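Long-range contact in haemagglutinin I (Physarum polycephalum, PDB 3A5P), which probably binds carbohydrate as a lectin, with a minimal recognition domain of the legume lectin fold: residues V2-G14 and Y70-A82. Residues are numbered along the deposited sequence; the frame is centred on the assembly and turned at random.
Sequences VWSVQIVDNAGLG and YEGGGVATATFTA
Trp3 and Tyr70 meet where strands 3-10 and 74-81 begin to run side by side, two parallel neighbours joined through their backbones from Gly74 to Phe80. Bonds alternate along the pair: Ser4 N gives to Gly74 O, Ala76 N to Ser4 O, and so on until Phe80 N reaches Val8 O at 2.8 Å, almost straight at 174°. Beyond it, Asn10 N to Phe80 O is weak, but Ala11 CB still packs against the Thr81 backbone.

Trp3 illustrates how a side chain leaves such a pair. Its CB lies 3.5 Å from Gly74 O, over a neighbour without a side chain. With CG between the backbone N and the carbonyl carbon (chi1 48°), the indole turns its CD1 edge to Tyr70, so that CG is 4.1 Å from Tyr70 OH and CD1, the nearest ring atom, 3.3 Å from the same oxygen. CD1 also meets Tyr70 CE2; the rings are oblique, planes at 59°. NE1 hydrogen-bonds Glu44 OE2, Arg30 makes a cation-pi contact with the indole, and Val5 CG2 lies in plane at its edge, 3.6 Å from CZ3; the side chain also touches Ile56. Tyr70 OH in turn accepts from Val2 N at 3.1 Å.

Val8 and Thr79 stand side by side on one face, with Thr79 OG1 3.7 Å from Val8 CB, and Gln6 CG there packs against Val75 CG1. On the other, Phe80 crosses Leu13 at about a right angle, Leu13 CD1 being 4.0 Å from Phe80 CD1. Near the far end of the pair, Asp9 OD1 accepts from Ala11 N, forming an Asx turn, and from Leu13 N.

Trp3, Ala76 and Phe80 face strands 54-60 and 30-34 of the second sheet, as expected of the beta sandwich of the legume lectin fold.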
ATOM      1  N   VAL A   2      14.591  15.905  -1.352  1.00 19.13           N
ATOM      2  CA  VAL A   2      13.231  15.494  -0.864  1.00 18.37           C
ATOM      3  C   VAL A   2      12.204  15.686  -1.978  1.00 18.84           C
ATOM      4  O   VAL A   2      12.433  16.433  -2.940  1.00 19.07           O
ATOM      5  CB  VAL A   2      12.789  16.225   0.434  1.00 18.99           C
ATOM      6  CG1 VAL A   2      13.662  15.791   1.656  1.00 18.84           C
ATOM      7  CG2 VAL A   2      12.796  17.757   0.253  1.00 19.07           C
ATOM      8  N   TRP A   3      11.079  14.981  -1.860  1.00 18.81           N
ATOM      9  CA  TRP A   3      10.114  14.911  -2.957  1.00 18.26           C
ATOM     10  C   TRP A   3       8.714  14.697  -2.419  1.00 18.04           C
ATOM     11  O   TRP A   3       8.518  14.160  -1.303  1.00 17.14           O
ATOM     12  CB  TRP A   3      10.487  13.803  -3.957  1.00 18.11           C
ATOM     13  CG  TRP A   3      10.809  12.504  -3.252  1.00 18.15           C
ATOM     14  CD1 TRP A   3      12.017  12.145  -2.710  1.00 18.55           C
ATOM     15  CD2 TRP A   3       9.906  11.439  -2.963  1.00 17.33           C
ATOM     16  NE1 TRP A   3      11.918  10.922  -2.108  1.00 18.69           N
ATOM     17  CE2 TRP A   3      10.644  10.448  -2.272  1.00 17.77           C
ATOM     18  CE3 TRP A   3       8.544  11.207  -3.239  1.00 16.32           C
ATOM     19  CZ2 TRP A   3      10.068   9.262  -1.819  1.00 18.57           C
ATOM     20  CZ3 TRP A   3       7.977  10.017  -2.806  1.00 17.14           C
ATOM     21  CH2 TRP A   3       8.742   9.056  -2.094  1.00 17.38           C
ATOM     22  N   SER A   4       7.753  15.165  -3.211  1.00 17.43           N
ATOM     23  CA  SER A   4       6.332  14.984  -2.936  1.00 17.66           C
ATOM     24  C   SER A   4       5.720  14.130  -4.044  1.00 17.61           C
ATOM     25  O   SER A   4       6.385  13.843  -5.054  1.00 17.36           O
ATOM     26  CB  SER A   4       5.633  16.342  -2.849  1.00 18.14           C
ATOM     27  OG  SER A   4       5.646  16.985  -4.115  1.00 18.11           O
ATOM     28  N   VAL A   5       4.460  13.723  -3.845  1.00 17.60           N
ATOM     29  CA  VAL A   5       3.708  12.993  -4.860  1.00 17.63           C
ATOM     30  C   VAL A   5       2.396  13.745  -5.112  1.00 18.14           C
ATOM     31  O   VAL A   5       1.644  14.055  -4.161  1.00 18.44           O
ATOM     32  CB  VAL A   5       3.396  11.521  -4.454  1.00 17.47           C
ATOM     33  CG1 VAL A   5       2.611  10.820  -5.570  1.00 16.85           C
ATOM     34  CG2 VAL A   5       4.692  10.743  -4.157  1.00 17.84           C
ATOM     35  N   GLN A   6       2.147  14.063  -6.385  1.00 17.74           N
ATOM     36  CA  GLN A   6       0.889  14.695  -6.817  1.00 18.38           C
ATOM     37  C   GLN A   6       0.045  13.668  -7.549  1.00 17.74           C
ATOM     38  O   GLN A   6       0.563  12.872  -8.316  1.00 18.21           O
ATOM     39  CB  GLN A   6       1.172  15.850  -7.765  1.00 18.73           C
ATOM     40  CG  GLN A   6       1.654  17.103  -7.052  1.00 23.12           C
ATOM     41  CD  GLN A   6       0.510  17.815  -6.367  1.00 27.32           C
ATOM     42  OE1 GLN A   6      -0.565  18.031  -6.967  1.00 30.31           O
ATOM     43  NE2 GLN A   6       0.711  18.166  -5.108  1.00 27.88           N
ATOM     44  N   ILE A   7      -1.260  13.687  -7.328  0.50 17.24           N
ATOM     45  CA  ILE A   7      -2.129  12.718  -8.007  0.50 16.83           C
ATOM     46  C   ILE A   7      -3.174  13.459  -8.844  0.50 16.78           C
ATOM     47  O   ILE A   7      -3.815  14.406  -8.364  0.50 16.09           O
ATOM     48  CB  ILE A   7      -2.759  11.694  -7.015  0.50 17.57           C
ATOM     49  CG1 ILE A   7      -3.536  12.417  -5.907  0.50 16.20           C
ATOM     50  CG2 ILE A   7      -1.666  10.754  -6.421  0.50 16.67           C
ATOM     51  CD1 ILE A   7      -4.445  11.523  -5.074  0.50 17.34           C
ATOM     52  N   VAL A   8      -3.292  13.067 -10.112  1.00 16.39           N
ATOM     53  CA  VAL A   8      -4.255  13.688 -11.029  1.00 16.75           C
ATOM     54  C   VAL A   8      -5.212  12.588 -11.439  1.00 16.81           C
ATOM     55  O   VAL A   8      -4.789  11.587 -12.026  1.00 16.58           O
ATOM     56  CB  VAL A   8      -3.569  14.324 -12.287  1.00 16.84           C
ATOM     57  CG1 VAL A   8      -4.595  14.869 -13.249  1.00 17.58           C
ATOM     58  CG2 VAL A   8      -2.574  15.432 -11.881  1.00 17.52           C
ATOM     59  N   ASP A   9      -6.486  12.772 -11.092  1.00 16.81           N
ATOM     60  CA  ASP A   9      -7.509  11.773 -11.336  1.00 17.90           C
ATOM     61  C   ASP A   9      -8.280  12.084 -12.623  1.00 17.75           C
ATOM     62  O   ASP A   9      -9.263  12.830 -12.609  1.00 17.33           O
ATOM     63  CB  ASP A   9      -8.463  11.722 -10.139  1.00 18.71           C
ATOM     64  CG  ASP A   9      -9.550  10.653 -10.280  1.00 18.91           C
ATOM     65  OD1 ASP A   9      -9.517   9.836 -11.222  1.00 18.19           O
ATOM     66  OD2 ASP A   9     -10.451  10.638  -9.419  1.00 22.77           O
ATOM     67  N   ASN A  10      -7.814  11.527 -13.733  1.00 17.87           N
ATOM     68  CA  ASN A  10      -8.567  11.607 -14.988  1.00 18.52           C
ATOM     69  C   ASN A  10      -9.254  10.290 -15.315  1.00 18.74           C
ATOM     70  O   ASN A  10      -9.491   9.968 -16.483  1.00 19.36           O
ATOM     71  CB  ASN A  10      -7.683  12.078 -16.145  1.00 18.14           C
ATOM     72  CG  ASN A  10      -7.272  13.526 -15.994  1.00 18.57           C
ATOM     73  OD1 ASN A  10      -7.986  14.319 -15.370  1.00 18.49           O
ATOM     74  ND2 ASN A  10      -6.094  13.867 -16.496  1.00 16.00           N
ATOM     75  N   ALA A  11      -9.573   9.536 -14.270  1.00 18.49           N
ATOM     76  CA  ALA A  11     -10.075   8.175 -14.437  1.00 19.23           C
ATOM     77  C   ALA A  11     -11.451   8.003 -13.795  1.00 19.94           C
ATOM     78  O   ALA A  11     -12.045   6.923 -13.854  1.00 20.34           O
ATOM     79  CB  ALA A  11      -9.087   7.171 -13.863  1.00 18.89           C
ATOM     80  N   GLY A  12     -11.952   9.072 -13.180  1.00 20.29           N
ATOM     81  CA  GLY A  12     -13.230   9.034 -12.472  1.00 20.62           C
ATOM     82  C   GLY A  12     -13.142   8.136 -11.250  1.00 21.35           C
ATOM     83  O   GLY A  12     -14.113   7.463 -10.886  1.00 21.12           O
ATOM     84  N   LEU A  13     -11.964   8.095 -10.626  1.00 20.12           N
ATOM     85  CA  LEU A  13     -11.762   7.195  -9.514  1.00 19.81           C
ATOM     86  C   LEU A  13     -12.335   7.764  -8.217  1.00 20.05           C
ATOM     87  O   LEU A  13     -12.736   6.998  -7.344  1.00 19.24           O
ATOM     88  CB  LEU A  13     -10.275   6.845  -9.353  1.00 19.00           C
ATOM     89  CG  LEU A  13      -9.729   5.808 -10.343  1.00 20.03           C
ATOM     90  CD1 LEU A  13      -8.194   5.861 -10.339  1.00 19.25           C
ATOM     91  CD2 LEU A  13     -10.254   4.397 -10.035  1.00 21.48           C
ATOM     92  N   GLY A  14     -12.358   9.096  -8.099  1.00 20.37           N
ATOM     93  CA  GLY A  14     -12.864   9.779  -6.902  1.00 21.22           C
ATOM     94  C   GLY A  14     -12.214   9.308  -5.613  1.00 21.54           C
ATOM     95  O   GLY A  14     -10.975   9.208  -5.540  1.00 22.29           O
ATOM     96  N   TYR A  70      15.155  13.484 -10.327  1.00 20.89           N
ATOM     97  CA  TYR A  70      14.789  14.882 -10.142  1.00 21.71           C
ATOM     98  C   TYR A  70      15.966  15.741  -9.671  1.00 22.13           C
ATOM     99  O   TYR A  70      16.968  15.243  -9.137  1.00 21.49           O
ATOM    100  CB  TYR A  70      13.569  15.022  -9.190  1.00 20.73           C
ATOM    101  CG  TYR A  70      13.844  14.718  -7.726  1.00 20.81           C
ATOM    102  CD1 TYR A  70      14.232  15.735  -6.842  1.00 20.17           C
ATOM    103  CD2 TYR A  70      13.721  13.410  -7.217  1.00 19.21           C
ATOM    104  CE1 TYR A  70      14.485  15.475  -5.500  1.00 20.98           C
ATOM    105  CE2 TYR A  70      13.983  13.132  -5.851  1.00 19.12           C
ATOM    106  CZ  TYR A  70      14.370  14.179  -5.007  1.00 19.65           C
ATOM    107  OH  TYR A  70      14.646  13.937  -3.682  1.00 18.02           O
ATOM    108  N   GLU A  71      15.827  17.035  -9.918  1.00 23.41           N
ATOM    109  CA  GLU A  71      16.709  18.046  -9.374  1.00 24.62           C
ATOM    110  C   GLU A  71      15.856  18.940  -8.487  1.00 25.18           C
ATOM    111  O   GLU A  71      14.635  19.016  -8.663  1.00 25.30           O
ATOM    112  CB  GLU A  71      17.326  18.875 -10.509  1.00 24.89           C
ATOM    113  CG  GLU A  71      18.101  18.075 -11.536  1.00 25.91           C
ATOM    114  CD  GLU A  71      19.381  17.458 -10.978  1.00 27.90           C
ATOM    115  OE1 GLU A  71      19.861  17.913  -9.906  1.00 29.92           O
ATOM    116  OE2 GLU A  71      19.892  16.517 -11.619  1.00 28.04           O
ATOM    117  N   GLY A  72      16.494  19.632  -7.547  1.00 25.66           N
ATOM    118  CA  GLY A  72      15.788  20.531  -6.633  1.00 26.18           C
ATOM    119  C   GLY A  72      14.811  19.761  -5.756  1.00 26.17           C
ATOM    120  O   GLY A  72      15.082  18.615  -5.397  1.00 26.74           O
ATOM    121  N   GLY A  73      13.678  20.382  -5.429  1.00 25.84           N
ATOM    122  CA  GLY A  73      12.597  19.705  -4.718  1.00 25.27           C
ATOM    123  C   GLY A  73      11.741  18.927  -5.708  1.00 24.68           C
ATOM    124  O   GLY A  73      11.065  19.519  -6.551  1.00 24.85           O
ATOM    125  N   GLY A  74      11.774  17.600  -5.608  1.00 23.60           N
ATOM    126  CA  GLY A  74      11.075  16.721  -6.552  1.00 22.34           C
ATOM    127  C   GLY A  74       9.563  16.663  -6.373  1.00 21.74           C
ATOM    128  O   GLY A  74       9.053  16.757  -5.257  1.00 21.40           O
ATOM    129  N   VAL A  75       8.845  16.547  -7.495  1.00 20.85           N
ATOM    130  CA  VAL A  75       7.402  16.336  -7.483  1.00 20.00           C
ATOM    131  C   VAL A  75       7.117  15.218  -8.472  1.00 19.49           C
ATOM    132  O   VAL A  75       7.265  15.396  -9.682  1.00 19.17           O
ATOM    133  CB  VAL A  75       6.607  17.622  -7.881  1.00 20.62           C
ATOM    134  CG1 VAL A  75       5.099  17.367  -7.841  1.00 20.32           C
ATOM    135  CG2 VAL A  75       6.967  18.781  -6.969  1.00 20.36           C
ATOM    136  N   ALA A  76       6.767  14.041  -7.955  1.00 18.83           N
ATOM    137  CA  ALA A  76       6.361  12.948  -8.826  1.00 18.65           C
ATOM    138  C   ALA A  76       4.843  13.044  -9.004  1.00 18.71           C
ATOM    139  O   ALA A  76       4.086  12.960  -8.033  1.00 18.70           O
ATOM    140  CB  ALA A  76       6.761  11.604  -8.240  1.00 18.94           C
ATOM    141  N   THR A  77       4.410  13.265 -10.234  1.00 17.52           N
ATOM    142  CA  THR A  77       2.978  13.397 -10.508  1.00 17.69           C
ATOM    143  C   THR A  77       2.481  12.118 -11.167  1.00 16.85           C
ATOM    144  O   THR A  77       3.004  11.721 -12.210  1.00 16.52           O
ATOM    145  CB  THR A  77       2.692  14.617 -11.411  1.00 18.35           C
ATOM    146  OG1 THR A  77       3.154  15.803 -10.747  1.00 20.29           O
ATOM    147  CG2 THR A  77       1.164  14.723 -11.675  1.00 18.60           C
ATOM    148  N   ALA A  78       1.481  11.478 -10.551  1.00 15.67           N
ATOM    149  CA  ALA A  78       0.861  10.274 -11.120  1.00 16.14           C
ATOM    150  C   ALA A  78      -0.502  10.648 -11.670  1.00 16.08           C
ATOM    151  O   ALA A  78      -1.382  11.084 -10.910  1.00 16.26           O
ATOM    152  CB  ALA A  78       0.741   9.172 -10.066  1.00 15.20           C
ATOM    153  N   THR A  79      -0.668  10.471 -12.983  1.00 16.29           N
ATOM    154  CA  THR A  79      -1.928  10.792 -13.660  1.00 16.10           C
ATOM    155  C   THR A  79      -2.663   9.504 -14.016  1.00 15.37           C
ATOM    156  O   THR A  79      -2.129   8.643 -14.736  1.00 14.91           O
ATOM    157  CB  THR A  79      -1.727  11.688 -14.931  1.00 17.18           C
ATOM    158  OG1 THR A  79      -1.020  12.882 -14.567  1.00 17.66           O
ATOM    159  CG2 THR A  79      -3.099  12.082 -15.572  1.00 17.16           C
ATOM    160  N   PHE A  80      -3.897   9.407 -13.531  1.00 14.65           N
ATOM    161  CA  PHE A  80      -4.714   8.217 -13.706  1.00 15.01           C
ATOM    162  C   PHE A  80      -5.712   8.365 -14.836  1.00 14.73           C
ATOM    163  O   PHE A  80      -6.385   9.365 -14.926  1.00 14.34           O
ATOM    164  CB  PHE A  80      -5.421   7.904 -12.388  1.00 15.38           C
ATOM    165  CG  PHE A  80      -4.468   7.436 -11.331  1.00 15.20           C
ATOM    166  CD1 PHE A  80      -4.301   6.069 -11.088  1.00 17.61           C
ATOM    167  CD2 PHE A  80      -3.684   8.357 -10.636  1.00 17.23           C
ATOM    168  CE1 PHE A  80      -3.384   5.634 -10.108  1.00 17.01           C
ATOM    169  CE2 PHE A  80      -2.741   7.935  -9.666  1.00 16.63           C
ATOM    170  CZ  PHE A  80      -2.601   6.574  -9.414  1.00 15.68           C
ATOM    171  N   THR A  81      -5.780   7.365 -15.707  1.00 14.69           N
ATOM    172  CA  THR A  81      -6.861   7.316 -16.710  1.00 14.88           C
ATOM    173  C   THR A  81      -7.524   5.939 -16.658  1.00 15.82           C
ATOM    174  O   THR A  81      -6.943   4.978 -16.108  1.00 16.01           O
ATOM    175  CB  THR A  81      -6.338   7.655 -18.123  1.00 14.52           C
ATOM    176  OG1 THR A  81      -5.107   6.951 -18.357  1.00 15.66           O
ATOM    177  CG2 THR A  81      -6.129   9.185 -18.254  1.00 14.51           C
ATOM    178  N   ALA A  82      -8.726   5.855 -17.230  1.00 16.45           N
ATOM    179  CA  ALA A  82      -9.546   4.645 -17.176  1.00 18.00           C
ATOM    180  C   ALA A  82      -8.780   3.432 -17.709  1.00 17.79           C
ATOM    181  O   ALA A  82      -7.915   3.557 -18.597  1.00 18.01           O
ATOM    182  CB  ALA A  82     -10.835   4.829 -17.983  1.00 18.35           C
TER
HETATM  183  O   HOH W   1      15.320  18.224  -2.721  1.00 29.90           O
HETATM  184  O   HOH W   2       7.968  18.663  -3.516  1.00 36.24           O
HETATM  185  O   HOH W   3      -9.916   8.099 -18.396  1.00 16.37           O